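PDB 6KU8: genome polyprotein from Rhinovirus C, which probably cleaves the viral polyprotein through its 3C cysteine protease, the part held here in complex with the inhibitor rupintrivir. Local coordinates for residues C18-I21 / G26-N29; E95-W100 / T135-K140. One frame throughout, in Å; residues are numbered along the deposited sequence.

Interaction 1: residues C18-I21 / G26-N29; sequences CHVI and GEFN
The CG2 methyl of Ile21 lies over the CB of Phe28, 3.4 Å from CG2 to CB, where these two residues form an antiparallel hydrogen-bonded pair in a tight hairpin. Two backbone bonds lock this pair: Ile21 N to Phe28 O at 2.9 Å and Phe28 N to Ile21 O at 2.8 Å, the second nearly in line with the acceptor's C=O. Ile21 O also receives the CA-H of Glu27, CA to O 3.4 Å. Phe28 CG stands anti to its carbonyl carbon (chi1 -60°), which leads the ring away from strand 18-23; Ile21 O sits at the ring's edge, near its plane. Beyond the hairpin the ring meets Pro41, Ala44, Cys150 and the bound rupintrivir, while Ile21 reaches Val40 and Val50 of the barrel strands and Cys46 of a loop. On the sheet's other face, Val20 and Asn29 form the next, non-hydrogen-bonded pair. Val20 CG1 rests against the end of Glu27, 3.9 Å from OE2, and the other carboxylate oxygen, OE1, is hydrogen-bonded to Thr110. Asn29 holds CG opposite its backbone N (chi1 -179°), sending the amide toward Cys18: OD1 packs 3.3 Å from Cys18 CB, and ND2 gives a weak, long hydrogen bond to Cys18 SG, 3.7 Å with 159° at the hydrogen. The stronger partner of ND2 is Gly151 O, beside Cys150, the probable nucleophile of a Cys-His-Glu triad. The hairpin thus divides its chemistry by face: Ile21 and Phe28 supply an apolar surface running into the chymotrypsin-like barrel and the inhibitor pocket, whereas the Asn29 amide joins strand 26-34 to the segment around Cys150 through Gly151 and adds a weak link to strand 18-23 through Cys18.

Interaction 2: residues E95-W100 / T135-K140; sequences EHQREW and TCRLLK
Gln97 OE1 is set against the aliphatic root of Arg137, 3.8 Å from Arg137 CG and 3.9 Å from Arg137 CB, while the other end of the same amide turns to the next residues of the strand. There Gln97 NE2 lies 3.8 Å from the CD2 methyl of Leu139 and 4.0 Å from Leu138 O, too far for a hydrogen bond. The glutamine points from its loop toward 135-140, and its chain, extended beyond CG, delivers the amide across a backbone gap of 7.9 Å between Gln97 CA and Arg137 CA. The Arg137 side chain crosses it at about a right angle and leads away, so only CB and CG meet the amide; its NH1 is hydrogen-bonded to Tyr181 OH. Arg137 occupies the left-handed helical region, turning the chain through a corner between strands 133-136 and 138-141. Beyond that corner Leu139 faces Gln97, and its own packing continues onto Val122, Val161 and Ala176 of the second barrel; Gln97 also touches Pro124 and Ala176. Between these two segments the contact is made mainly by the Gln97 side chain. It is van der Waals in kind, perhaps with a weak attraction of OE1 to the CH2 groups of the cationic arginine, and so probably holds the amide's rotation only loosely.

In the fold
Near its modelled start the chain forms helix 8-17 and runs straight into interaction 1, which closes the short 18-23/26-34 hairpin that begins the first barrel. The remaining strands of that barrel follow, and after strand 75-80 a long connection leads to 95-100. Interaction 2 closes a loop of 34 residues, mostly strand, by joining the end of this connection to the corner at Arg137 in the second barrel. The two contacts are in series, neither nested nor crossed, and lie on opposite sides of the chain's centre with their centres about 22 Å apart. Rupintrivir touches Phe28 of interaction 1 and Thr135, which lies in segment 135-140 but takes no part in the contact with 95-100.

Interaction 1: residues C18-I21 / G26-N29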
# COMPACT_ATOMS: atom_id res chain seq x y z
N CYS A 18 -0.61 -4.06 9.78
CA CYS A 18 -1.41 -3.00 9.20
C CYS A 18 -2.17 -2.22 10.27
O CYS A 18 -2.60 -2.77 11.28
CB CYS A 18 -2.38 -3.57 8.16
SG CYS A 18 -1.45 -4.18 6.67
N HIS A 19 -2.34 -0.92 9.99
CA HIS A 19 -2.94 0.04 10.90
C HIS A 19 -3.76 1.05 10.10
O HIS A 19 -3.49 1.29 8.92
CB HIS A 19 -1.88 0.76 11.74
CG HIS A 19 -1.00 -0.18 12.50
ND1 HIS A 19 -1.26 -0.54 13.81
CD2 HIS A 19 0.09 -0.89 12.12
CE1 HIS A 19 -0.34 -1.40 14.21
NE2 HIS A 19 0.49 -1.64 13.21
N VAL A 20 -4.75 1.63 10.77
CA VAL A 20 -5.59 2.66 10.18
C VAL A 20 -4.87 3.99 10.34
O VAL A 20 -4.59 4.42 11.46
CB VAL A 20 -6.97 2.71 10.85
CG1 VAL A 20 -7.80 3.83 10.25
CG2 VAL A 20 -7.68 1.36 10.77
N ILE A 21 -4.58 4.65 9.23
CA ILE A 21 -3.97 5.97 9.24
C ILE A 21 -5.04 6.96 8.81
O ILE A 21 -5.75 6.73 7.83
CB ILE A 21 -2.73 6.02 8.32
CG1 ILE A 21 -1.75 7.09 8.77
CG2 ILE A 21 -3.15 6.26 6.88
CD1 ILE A 21 -0.33 6.89 8.21
N GLY A 26 -8.85 11.42 4.66
CA GLY A 26 -9.65 10.29 5.10
C GLY A 26 -8.81 9.19 5.71
O GLY A 26 -7.66 9.38 6.11
N GLU A 27 -9.41 8.00 5.77
CA GLU A 27 -8.81 6.82 6.36
C GLU A 27 -8.13 5.97 5.30
O GLU A 27 -8.71 5.71 4.24
CB GLU A 27 -9.86 5.97 7.09
CG GLU A 27 -10.26 6.47 8.46
CD GLU A 27 -11.14 5.47 9.19
OE1 GLU A 27 -11.70 4.55 8.55
OE2 GLU A 27 -11.23 5.59 10.43
N PHE A 28 -6.91 5.55 5.58
CA PHE A 28 -6.12 4.71 4.69
C PHE A 28 -5.61 3.52 5.48
O PHE A 28 -5.53 3.56 6.72
CB PHE A 28 -4.92 5.45 4.09
CG PHE A 28 -5.30 6.65 3.28
CD1 PHE A 28 -5.62 7.85 3.90
CD2 PHE A 28 -5.33 6.59 1.89
CE1 PHE A 28 -5.98 8.96 3.15
CE2 PHE A 28 -5.67 7.69 1.14
CZ PHE A 28 -6.00 8.88 1.76
N ASN A 29 -5.26 2.46 4.76
CA ASN A 29 -4.52 1.35 5.34
C ASN A 29 -3.03 1.66 5.26
O ASN A 29 -2.54 2.08 4.22
CB ASN A 29 -4.81 0.02 4.64
CG ASN A 29 -4.06 -1.13 5.27
OD1 ASN A 29 -4.23 -1.41 6.45
ND2 ASN A 29 -3.23 -1.80 4.49

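Interaction 2: residues E95-W100 / T135-K140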
# COMPACT_ATOMS: atom_id res chain seq x y z
N GLU A 95 11.10 -8.79 -6.30
CA GLU A 95 12.20 -7.94 -6.74
C GLU A 95 11.89 -7.16 -8.01
O GLU A 95 12.46 -6.08 -8.21
CB GLU A 95 13.47 -8.79 -6.95
CG GLU A 95 14.13 -9.15 -5.63
CD GLU A 95 15.48 -9.81 -5.81
OE1 GLU A 95 15.58 -10.78 -6.58
OE2 GLU A 95 16.44 -9.34 -5.17
N HIS A 96 10.98 -7.65 -8.86
CA HIS A 96 10.65 -6.97 -10.09
C HIS A 96 9.14 -6.99 -10.30
O HIS A 96 8.40 -7.71 -9.62
CB HIS A 96 11.35 -7.61 -11.31
CG HIS A 96 12.85 -7.58 -11.22
ND1 HIS A 96 13.58 -6.43 -11.42
CD2 HIS A 96 13.74 -8.56 -10.96
CE1 HIS A 96 14.87 -6.70 -11.28
NE2 HIS A 96 15.00 -7.99 -11.00
N GLN A 97 8.68 -6.18 -11.25
CA GLN A 97 7.29 -6.25 -11.67
C GLN A 97 7.04 -7.55 -12.41
O GLN A 97 7.86 -7.96 -13.25
CB GLN A 97 6.96 -5.06 -12.55
CG GLN A 97 6.89 -3.74 -11.81
CD GLN A 97 6.51 -2.61 -12.73
OE1 GLN A 97 7.33 -1.73 -13.03
NE2 GLN A 97 5.27 -2.63 -13.21
N ARG A 98 5.93 -8.21 -12.10
CA ARG A 98 5.56 -9.46 -12.74
C ARG A 98 4.04 -9.60 -12.70
O ARG A 98 3.36 -8.92 -11.93
CB ARG A 98 6.25 -10.67 -12.06
CG ARG A 98 7.18 -10.35 -10.86
CD ARG A 98 8.62 -11.01 -10.89
NE ARG A 98 8.81 -12.09 -9.90
CZ ARG A 98 9.65 -12.10 -8.85
NH1 ARG A 98 10.47 -11.09 -8.57
NH2 ARG A 98 9.67 -13.17 -8.05
N GLU A 99 3.50 -10.46 -13.56
CA GLU A 99 2.09 -10.82 -13.47
C GLU A 99 1.86 -11.83 -12.35
O GLU A 99 2.66 -12.75 -12.15
CB GLU A 99 1.61 -11.38 -14.82
CG GLU A 99 0.22 -12.00 -14.79
CD GLU A 99 -0.27 -12.40 -16.17
OE1 GLU A 99 0.20 -11.79 -17.16
OE2 GLU A 99 -1.11 -13.31 -16.27
N TRP A 100 0.76 -11.67 -11.62
CA TRP A 100 0.40 -12.55 -10.51
C TRP A 100 -1.03 -13.03 -10.69
O TRP A 100 -1.89 -12.25 -11.10
CB TRP A 100 0.53 -11.85 -9.14
CG TRP A 100 1.91 -11.37 -8.90
CD1 TRP A 100 2.44 -10.19 -9.29
CD2 TRP A 100 2.96 -12.09 -8.24
NE1 TRP A 100 3.78 -10.12 -8.93
CE2 TRP A 100 4.11 -11.28 -8.28
CE3 TRP A 100 3.05 -13.35 -7.64
CZ2 TRP A 100 5.33 -11.67 -7.72
CZ3 TRP A 100 4.25 -13.75 -7.08
CH2 TRP A 100 5.38 -12.91 -7.13
N THR A 135 1.64 8.66 -12.65
CA THR A 135 2.00 7.67 -11.63
C THR A 135 2.57 6.45 -12.34
O THR A 135 1.92 5.90 -13.22
CB THR A 135 0.78 7.29 -10.78
OG1 THR A 135 0.14 8.48 -10.29
CG2 THR A 135 1.19 6.42 -9.61
N CYS A 136 3.78 6.03 -11.96
CA CYS A 136 4.47 4.97 -12.68
C CYS A 136 4.37 3.63 -11.94
O CYS A 136 3.89 3.54 -10.81
CB CYS A 136 5.94 5.35 -12.88
SG CYS A 136 6.87 5.41 -11.34
N ARG A 137 4.84 2.58 -12.61
CA ARG A 137 5.02 1.26 -11.99
C ARG A 137 3.74 0.73 -11.36
O ARG A 137 3.77 0.10 -10.30
CB ARG A 137 6.15 1.30 -10.96
CG ARG A 137 7.51 1.74 -11.54
CD ARG A 137 8.59 1.77 -10.48
NE ARG A 137 9.90 2.08 -11.06
CZ ARG A 137 10.97 2.45 -10.36
NH1 ARG A 137 10.91 2.55 -9.04
NH2 ARG A 137 12.10 2.74 -11.00
N LEU A 138 2.61 0.97 -12.02
CA LEU A 138 1.33 0.48 -11.53
C LEU A 138 1.08 -0.95 -12.00
O LEU A 138 1.46 -1.32 -13.12
CB LEU A 138 0.19 1.37 -12.01
CG LEU A 138 0.13 2.73 -11.31
CD1 LEU A 138 -0.91 3.59 -12.01
CD2 LEU A 138 -0.19 2.54 -9.83
N LEU A 139 0.45 -1.75 -11.14
CA LEU A 139 -0.13 -3.04 -11.49
C LEU A 139 -1.65 -2.86 -11.56
O LEU A 139 -2.22 -2.12 -10.76
CB LEU A 139 0.25 -4.11 -10.46
CG LEU A 139 1.72 -4.21 -10.04
CD1 LEU A 139 1.95 -5.28 -8.96
CD2 LEU A 139 2.58 -4.45 -11.26
N LYS A 140 -2.30 -3.49 -12.54
CA LYS A 140 -3.73 -3.30 -12.75
C LYS A 140 -4.48 -4.61 -12.52
O LYS A 140 -3.99 -5.69 -12.84
CB LYS A 140 -4.04 -2.77 -14.15
CG LYS A 140 -5.52 -2.33 -14.34
CD LYS A 140 -6.26 -3.09 -15.43
CE LYS A 140 -5.70 -4.47 -15.68
NZ LYS A 140 -6.23 -5.07 -16.95